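Local coordinates for protein putative esterase aq_1494 (Aquifex aeolicus, PDB 2EGR) that is a putative esterase of the 4-hydroxybenzoyl-CoA thioesterase family and probably hydrolyses fatty acyl-CoA thioesters, at residues 86-91 with 104-109; 51-56 with 108-113. All coordinates share one frame; numbering follows the deposited sequence.

Contact 1: residues 86-91 with 104-109; sequences TFTFSY and NTKHCM
In the beta hairpin formed by strands 86-95 and 98-111, Phe87 faces His107 and Phe89 faces Thr105 as antiparallel hydrogen-bonded pairs. Phe87 N donates to His107 O (3.0 Å), and His107 N returns a bond of 2.8 Å to Phe87 O. Phe89 N reaches Thr105 O at 2.9 Å, with Thr105 N bonding back to Phe89 O. A chi1 of 56° sets Phe87 CG between its backbone N and carbonyl carbon, and the ring offers a face to His107 CB. This carbon sits 3.8 Å from the ring centroid in a CH-pi contact; the two rings are near parallel but slid so far apart that they barely overlap. In this hot-dog sheet the same face carries Phe89, Thr105 and His107 against Arg33 of the long helix 22-39, while Phe87 and Phe89 also meet Leu126 of helix 120-126. An alanine in place of Phe87 would probably leave His107 CB without its aromatic cover and open a gap beside Leu126. Tyr91 OH bonds to Arg33 NH1 and comes near Thr105 OG1, whose position is less certain. On the other face, Thr88 OG1 lies 3.6 Å from Lys106 CG, and the extended lysine carries CE to 3.6 Å from Thr86 OG1.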
ATOM      1  N   THR A  86     -10.331 -23.063 -14.450  1.00 34.61           N
ATOM      2  CA  THR A  86      -9.510 -22.528 -13.357  1.00 33.00           C
ATOM      3  C   THR A  86      -8.058 -23.007 -13.412  1.00 31.38           C
ATOM      4  O   THR A  86      -7.751 -23.974 -14.108  1.00 31.38           O
ATOM      5  CB  THR A  86     -10.092 -22.896 -11.943  1.00 33.30           C
ATOM      6  OG1 THR A  86      -9.815 -24.261 -11.630  1.00 34.86           O
ATOM      7  CG2 THR A  86     -11.605 -22.636 -11.859  1.00 32.82           C
ATOM      8  N   PHE A  87      -7.184 -22.322 -12.668  1.00 28.43           N
ATOM      9  CA  PHE A  87      -5.821 -22.789 -12.418  1.00 27.04           C
ATOM     10  C   PHE A  87      -5.345 -22.341 -11.051  1.00 25.56           C
ATOM     11  O   PHE A  87      -5.852 -21.336 -10.519  1.00 24.29           O
ATOM     12  CB  PHE A  87      -4.850 -22.318 -13.517  1.00 27.20           C
ATOM     13  CG  PHE A  87      -4.817 -20.817 -13.721  1.00 26.71           C
ATOM     14  CD1 PHE A  87      -3.831 -20.039 -13.112  1.00 26.93           C
ATOM     15  CD2 PHE A  87      -5.741 -20.197 -14.569  1.00 25.78           C
ATOM     16  CE1 PHE A  87      -3.781 -18.651 -13.344  1.00 24.79           C
ATOM     17  CE2 PHE A  87      -5.714 -18.811 -14.790  1.00 27.02           C
ATOM     18  CZ  PHE A  87      -4.723 -18.038 -14.171  1.00 25.84           C
ATOM     19  N   THR A  88      -4.400 -23.096 -10.497  1.00 24.56           N
ATOM     20  CA  THR A  88      -3.881 -22.923  -9.128  1.00 24.34           C
ATOM     21  C   THR A  88      -2.357 -22.871  -9.168  1.00 24.64           C
ATOM     22  O   THR A  88      -1.711 -23.775  -9.727  1.00 23.94           O
ATOM     23  CB  THR A  88      -4.348 -24.079  -8.168  1.00 24.36           C
ATOM     24  OG1 THR A  88      -5.770 -24.102  -8.141  1.00 25.30           O
ATOM     25  CG2 THR A  88      -3.855 -23.892  -6.734  1.00 24.87           C
ATOM     26  N   PHE A  89      -1.784 -21.796  -8.614  1.00 22.97           N
ATOM     27  CA  PHE A  89      -0.355 -21.726  -8.409  1.00 22.36           C
ATOM     28  C   PHE A  89       0.016 -21.990  -6.970  1.00 22.21           C
ATOM     29  O   PHE A  89      -0.733 -21.612  -6.052  1.00 21.71           O
ATOM     30  CB  PHE A  89       0.210 -20.335  -8.784  1.00 22.99           C
ATOM     31  CG  PHE A  89       0.179 -20.027 -10.247  1.00 24.26           C
ATOM     32  CD1 PHE A  89       1.040 -20.665 -11.133  1.00 25.91           C
ATOM     33  CD2 PHE A  89      -0.675 -19.044 -10.736  1.00 26.37           C
ATOM     34  CE1 PHE A  89       1.018 -20.334 -12.506  1.00 25.18           C
ATOM     35  CE2 PHE A  89      -0.697 -18.704 -12.099  1.00 27.59           C
ATOM     36  CZ  PHE A  89       0.138 -19.357 -12.983  1.00 25.33           C
ATOM     37  N   SER A  90       1.172 -22.623  -6.778  1.00 21.26           N
ATOM     38  CA  SER A  90       1.806 -22.714  -5.474  1.00 21.41           C
ATOM     39  C   SER A  90       3.077 -21.873  -5.475  1.00 21.38           C
ATOM     40  O   SER A  90       3.663 -21.598  -6.538  1.00 20.65           O
ATOM     41  CB  SER A  90       2.062 -24.163  -5.018  1.00 23.17           C
ATOM     42  OG  SER A  90       3.262 -24.707  -5.531  1.00 24.12           O
ATOM     43  N   TYR A  91       3.448 -21.398  -4.300  1.00 20.05           N
ATOM     44  CA  TYR A  91       4.573 -20.493  -4.157  1.00 19.76           C
ATOM     45  C   TYR A  91       5.338 -20.922  -2.936  1.00 19.97           C
ATOM     46  O   TYR A  91       4.730 -21.279  -1.889  1.00 20.50           O
ATOM     47  CB  TYR A  91       4.143 -19.010  -3.954  1.00 18.71           C
ATOM     48  CG  TYR A  91       3.110 -18.483  -4.892  1.00 18.74           C
ATOM     49  CD1 TYR A  91       3.459 -17.731  -5.989  1.00 17.13           C
ATOM     50  CD2 TYR A  91       1.774 -18.711  -4.664  1.00 18.26           C
ATOM     51  CE1 TYR A  91       2.496 -17.229  -6.854  1.00 16.33           C
ATOM     52  CE2 TYR A  91       0.806 -18.227  -5.510  1.00 15.26           C
ATOM     53  CZ  TYR A  91       1.162 -17.503  -6.605  1.00 13.55           C
ATOM     54  OH  TYR A  91       0.183 -17.025  -7.393  1.00 15.90           O
ATOM     55  N   ASN A 104      -0.536 -20.342  -1.909  1.00 21.01           N
ATOM     56  CA  ASN A 104      -1.221 -20.767  -3.101  1.00 22.06           C
ATOM     57  C   ASN A 104      -2.356 -19.816  -3.418  1.00 21.51           C
ATOM     58  O   ASN A 104      -2.910 -19.163  -2.492  1.00 20.93           O
ATOM     59  CB  ASN A 104      -1.686 -22.229  -2.979  1.00 22.57           C
ATOM     60  CG  ASN A 104      -2.695 -22.456  -1.853  1.00 22.14           C
ATOM     61  OD1 ASN A 104      -3.884 -22.231  -2.036  1.00 24.19           O
ATOM     62  ND2 ASN A 104      -2.229 -22.993  -0.730  1.00 22.74           N
ATOM     63  N   THR A 105      -2.669 -19.743  -4.703  1.00 20.95           N
ATOM     64  CA  THR A 105      -3.728 -18.913  -5.251  1.00 22.07           C
ATOM     65  C   THR A 105      -4.459 -19.672  -6.356  1.00 23.53           C
ATOM     66  O   THR A 105      -3.836 -20.355  -7.183  1.00 23.36           O
ATOM     67  CB  THR A 105      -3.203 -17.579  -5.815  1.00 22.80           C
ATOM     68  OG1 THR A 105      -2.268 -17.837  -6.874  1.00 21.34           O
ATOM     69  CG2 THR A 105      -2.510 -16.746  -4.712  1.00 21.31           C
ATOM     70  N   LYS A 106      -5.785 -19.545  -6.359  1.00 23.64           N
ATOM     71  CA  LYS A 106      -6.616 -20.147  -7.392  1.00 24.53           C
ATOM     72  C   LYS A 106      -7.351 -19.060  -8.157  1.00 25.00           C
ATOM     73  O   LYS A 106      -7.838 -18.055  -7.564  1.00 24.93           O
ATOM     74  CB  LYS A 106      -7.582 -21.164  -6.778  1.00 25.11           C
ATOM     75  CG  LYS A 106      -8.504 -21.807  -7.778  1.00 25.11           C
ATOM     76  CD  LYS A 106      -9.503 -22.729  -7.092  1.00 29.22           C
ATOM     77  CE  LYS A 106     -10.131 -23.676  -8.108  1.00 30.17           C
ATOM     78  NZ  LYS A 106     -11.352 -24.312  -7.532  1.00 32.48           N
ATOM     79  N   HIS A 107      -7.419 -19.249  -9.470  1.00 24.07           N
ATOM     80  CA  HIS A 107      -7.887 -18.242 -10.417  1.00 25.17           C
ATOM     81  C   HIS A 107      -8.873 -18.804 -11.428  1.00 25.72           C
ATOM     82  O   HIS A 107      -8.867 -19.988 -11.737  1.00 25.67           O
ATOM     83  CB  HIS A 107      -6.710 -17.645 -11.204  1.00 24.83           C
ATOM     84  CG  HIS A 107      -5.626 -17.083 -10.340  1.00 22.65           C
ATOM     85  ND1 HIS A 107      -4.635 -17.867  -9.785  1.00 23.47           N
ATOM     86  CD2 HIS A 107      -5.402 -15.827  -9.904  1.00 19.74           C
ATOM     87  CE1 HIS A 107      -3.841 -17.112  -9.052  1.00 19.05           C
ATOM     88  NE2 HIS A 107      -4.295 -15.872  -9.094  1.00 23.04           N
ATOM     89  N   CYS A 108      -9.687 -17.923 -11.960  1.00 27.86           N
ATOM     90  CA  CYS A 108     -10.529 -18.248 -13.081  1.00 29.02           C
ATOM     91  C   CYS A 108     -10.459 -17.072 -14.028  1.00 29.43           C
ATOM     92  O   CYS A 108      -9.700 -16.122 -13.785  1.00 29.04           O
ATOM     93  CB  CYS A 108     -11.951 -18.583 -12.605  1.00 28.77           C
ATOM     94  SG  CYS A 108     -12.895 -17.208 -11.953  1.00 30.62           S
ATOM     95  N   MET A 109     -11.193 -17.147 -15.137  1.00 29.90           N
ATOM     96  CA  MET A 109     -11.095 -16.136 -16.171  1.00 29.94           C
ATOM     97  C   MET A 109     -12.447 -15.617 -16.620  1.00 32.66           C
ATOM     98  O   MET A 109     -13.451 -16.349 -16.637  1.00 32.89           O
ATOM     99  CB  MET A 109     -10.279 -16.645 -17.367  1.00 30.72           C
ATOM    100  CG  MET A 109      -8.779 -16.776 -17.083  1.00 30.19           C
ATOM    101  SD  MET A 109      -7.751 -17.053 -18.533  1.00 24.15           S
ATOM    102  CE  MET A 109      -6.407 -17.814 -17.720  1.00 31.12           C
TER

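Contact 2: residues 51-56 with 108-113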
ATOM      1  N   GLY A  51      -9.628  -8.493 -23.713  1.00 39.17           N
ATOM      2  CA  GLY A  51     -10.838  -8.285 -22.945  1.00 37.84           C
ATOM      3  C   GLY A  51     -10.995  -9.403 -21.938  1.00 36.91           C
ATOM      4  O   GLY A  51     -12.092  -9.647 -21.459  1.00 37.23           O
ATOM      5  N   LEU A  52      -9.889 -10.084 -21.630  1.00 35.78           N
ATOM      6  CA  LEU A  52      -9.856 -11.128 -20.604  1.00 34.50           C
ATOM      7  C   LEU A  52      -9.461 -10.542 -19.257  1.00 34.23           C
ATOM      8  O   LEU A  52      -8.625  -9.640 -19.197  1.00 33.85           O
ATOM      9  CB  LEU A  52      -8.852 -12.222 -20.974  1.00 34.10           C
ATOM     10  CG  LEU A  52      -9.151 -13.167 -22.133  1.00 34.62           C
ATOM     11  CD1 LEU A  52      -7.957 -14.105 -22.382  1.00 35.46           C
ATOM     12  CD2 LEU A  52     -10.416 -13.960 -21.855  1.00 33.60           C
ATOM     13  N   GLU A  53     -10.068 -11.056 -18.189  1.00 33.99           N
ATOM     14  CA  GLU A  53      -9.660 -10.738 -16.813  1.00 34.15           C
ATOM     15  C   GLU A  53      -9.281 -12.040 -16.130  1.00 32.49           C
ATOM     16  O   GLU A  53     -10.006 -13.016 -16.251  1.00 33.26           O
ATOM     17  CB  GLU A  53     -10.802 -10.039 -16.035  1.00 34.44           C
ATOM     18  CG  GLU A  53     -10.481  -9.712 -14.538  1.00 34.98           C
ATOM     19  CD  GLU A  53     -11.718  -9.311 -13.683  1.00 37.48           C
ATOM     20  OE1 GLU A  53     -12.848  -9.202 -14.237  1.00 40.65           O
ATOM     21  OE2 GLU A  53     -11.556  -9.110 -12.442  1.00 39.98           O
ATOM     22  N   VAL A  54      -8.155 -12.063 -15.411  1.00 30.17           N
ATOM     23  CA  VAL A  54      -7.854 -13.194 -14.527  1.00 28.38           C
ATOM     24  C   VAL A  54      -8.379 -12.860 -13.123  1.00 28.32           C
ATOM     25  O   VAL A  54      -7.987 -11.852 -12.525  1.00 27.94           O
ATOM     26  CB  VAL A  54      -6.353 -13.554 -14.515  1.00 28.03           C
ATOM     27  CG1 VAL A  54      -6.034 -14.559 -13.408  1.00 26.15           C
ATOM     28  CG2 VAL A  54      -5.921 -14.102 -15.907  1.00 29.13           C
ATOM     29  N   VAL A  55      -9.292 -13.693 -12.631  1.00 26.89           N
ATOM     30  CA  VAL A  55     -10.015 -13.412 -11.385  1.00 26.66           C
ATOM     31  C   VAL A  55      -9.520 -14.315 -10.264  1.00 25.36           C
ATOM     32  O   VAL A  55      -9.509 -15.547 -10.378  1.00 25.56           O
ATOM     33  CB  VAL A  55     -11.571 -13.535 -11.555  1.00 26.14           C
ATOM     34  CG1 VAL A  55     -12.291 -13.455 -10.183  1.00 26.96           C
ATOM     35  CG2 VAL A  55     -12.083 -12.488 -12.518  1.00 27.89           C
ATOM     36  N   LEU A  56      -9.093 -13.706  -9.169  1.00 23.73           N
ATOM     37  CA  LEU A  56      -8.671 -14.490  -8.013  1.00 23.37           C
ATOM     38  C   LEU A  56      -9.865 -15.061  -7.225  1.00 23.99           C
ATOM     39  O   LEU A  56     -10.805 -14.328  -6.859  1.00 25.47           O
ATOM     40  CB  LEU A  56      -7.806 -13.625  -7.095  1.00 22.37           C
ATOM     41  CG  LEU A  56      -7.294 -14.329  -5.839  1.00 22.73           C
ATOM     42  CD1 LEU A  56      -6.253 -15.401  -6.194  1.00 21.95           C
ATOM     43  CD2 LEU A  56      -6.680 -13.321  -4.897  1.00 23.74           C
ATOM     44  N   CYS A 108      -9.687 -17.923 -11.960  1.00 27.86           N
ATOM     45  CA  CYS A 108     -10.529 -18.248 -13.081  1.00 29.02           C
ATOM     46  C   CYS A 108     -10.459 -17.072 -14.028  1.00 29.43           C
ATOM     47  O   CYS A 108      -9.700 -16.122 -13.785  1.00 29.04           O
ATOM     48  CB  CYS A 108     -11.951 -18.583 -12.605  1.00 28.77           C
ATOM     49  SG  CYS A 108     -12.895 -17.208 -11.953  1.00 30.62           S
ATOM     50  N   MET A 109     -11.193 -17.147 -15.137  1.00 29.90           N
ATOM     51  CA  MET A 109     -11.095 -16.136 -16.171  1.00 29.94           C
ATOM     52  C   MET A 109     -12.447 -15.617 -16.620  1.00 32.66           C
ATOM     53  O   MET A 109     -13.451 -16.349 -16.637  1.00 32.89           O
ATOM     54  CB  MET A 109     -10.279 -16.645 -17.367  1.00 30.72           C
ATOM     55  CG  MET A 109      -8.779 -16.776 -17.083  1.00 30.19           C
ATOM     56  SD  MET A 109      -7.751 -17.053 -18.533  1.00 24.15           S
ATOM     57  CE  MET A 109      -6.407 -17.814 -17.720  1.00 31.12           C
ATOM     58  N   VAL A 110     -12.458 -14.344 -16.985  1.00 34.94           N
ATOM     59  CA  VAL A 110     -13.689 -13.632 -17.282  1.00 37.36           C
ATOM     60  C   VAL A 110     -13.567 -12.839 -18.583  1.00 39.23           C
ATOM     61  O   VAL A 110     -12.537 -12.189 -18.856  1.00 39.02           O
ATOM     62  CB  VAL A 110     -14.105 -12.739 -16.052  1.00 37.29           C
ATOM     63  CG1 VAL A 110     -14.943 -11.527 -16.455  1.00 38.08           C
ATOM     64  CG2 VAL A 110     -14.810 -13.585 -14.993  1.00 37.24           C
ATOM     65  N   LYS A 111     -14.619 -12.931 -19.395  1.00 41.39           N
ATOM     66  CA  LYS A 111     -14.765 -12.130 -20.604  1.00 43.56           C
ATOM     67  C   LYS A 111     -16.240 -11.760 -20.795  1.00 44.87           C
ATOM     68  O   LYS A 111     -17.129 -12.617 -20.636  1.00 44.74           O
ATOM     69  CB  LYS A 111     -14.237 -12.888 -21.826  1.00 43.73           C
ATOM     70  CG  LYS A 111     -13.860 -11.981 -22.990  1.00 45.04           C
ATOM     71  CD  LYS A 111     -13.707 -12.757 -24.281  1.00 48.25           C
ATOM     72  CE  LYS A 111     -13.377 -11.823 -25.439  1.00 49.06           C
ATOM     73  NZ  LYS A 111     -13.357 -12.532 -26.756  1.00 49.53           N
ATOM     74  N   ASN A 112     -16.476 -10.490 -21.135  1.00 46.35           N
ATOM     75  CA  ASN A 112     -17.827  -9.938 -21.332  1.00 48.17           C
ATOM     76  C   ASN A 112     -18.769 -10.255 -20.163  1.00 48.55           C
ATOM     77  O   ASN A 112     -19.897 -10.755 -20.355  1.00 48.81           O
ATOM     78  CB  ASN A 112     -18.425 -10.397 -22.675  1.00 48.68           C
ATOM     79  CG  ASN A 112     -17.817  -9.676 -23.871  1.00 50.98           C
ATOM     80  OD1 ASN A 112     -17.744  -8.439 -23.905  1.00 52.72           O
ATOM     81  ND2 ASN A 112     -17.388 -10.451 -24.874  1.00 52.76           N
ATOM     82  N   GLY A 113     -18.276  -9.991 -18.953  1.00 48.69           N
ATOM     83  CA  GLY A 113     -19.032 -10.219 -17.720  1.00 48.63           C
ATOM     84  C   GLY A 113     -19.396 -11.657 -17.395  1.00 48.69           C
ATOM     85  O   GLY A 113     -20.129 -11.897 -16.439  1.00 48.78           O
TER
HETATM   86  O   HOH W   1     -13.112  -9.127 -18.807  1.00 37.50           O
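Glu53 with Val110 and Val55 with Cys108 form two antiparallel hydrogen-bonded pairs. Val110 O accepts from Glu53 N at 2.8 Å, and Glu53 O accepts from Val110 N. In the second pair Val55 N donates to Cys108 O at 2.7 Å, the N-H pointing almost straight at the oxygen (171°), although the donor is tilted 31° from the carbonyl plane. Cys108 N donates in return to Val55 O. A water donates to both Gly51 O and Val110 O, joining the turn at Gly51 to the strand near Val110. Side-chain contacts line both faces. On one, Val55 CG2 touches Val110 CG2 at 3.8 Å and Val55 CB lies 3.9 Å from Cys108 SG, while Glu53 runs side by side with Val110, its carboxylate OE1 3.8 Å from Val110 CG1. On the other, Val54 CG2 meets Met109 CG at 4.1 Å, the two side chains pointing the same way, and Leu52 CD2 lies 4.0 Å from Lys111 CB. Met109 also meets Ile118 and Pro119. Gly51, with positive phi, is the C-prime residue of the Schellman motif ending helix 44-50, after which the chain passes into the strand that pairs with 98-111 in the antiparallel sheet of the hot-dog fold.

In the fold
Strand 98-111 is common to both contacts: it pairs with strand 86-95 in contact 1 and with strand 52-63 in contact 2, so it lies between the two in one antiparallel sheet. The contact centres are 13 Å apart, and Cys108 and Met109 belong to both. Along the chain 51-56 comes first, then 86-91; both pair with strand 98-111, which follows them. Contact 1 closes a local hairpin, whereas contact 2 ties that hairpin to the strand after helix 44-50, across 52 residues. Leu56 bridges them by packing on Thr105 and His107. The centre of contact 1 lies about 8 Å from the chain centre, that of contact 2 about 16 Å, where Glu53 and Leu56 meet Gln17 and His22 of a second subunit.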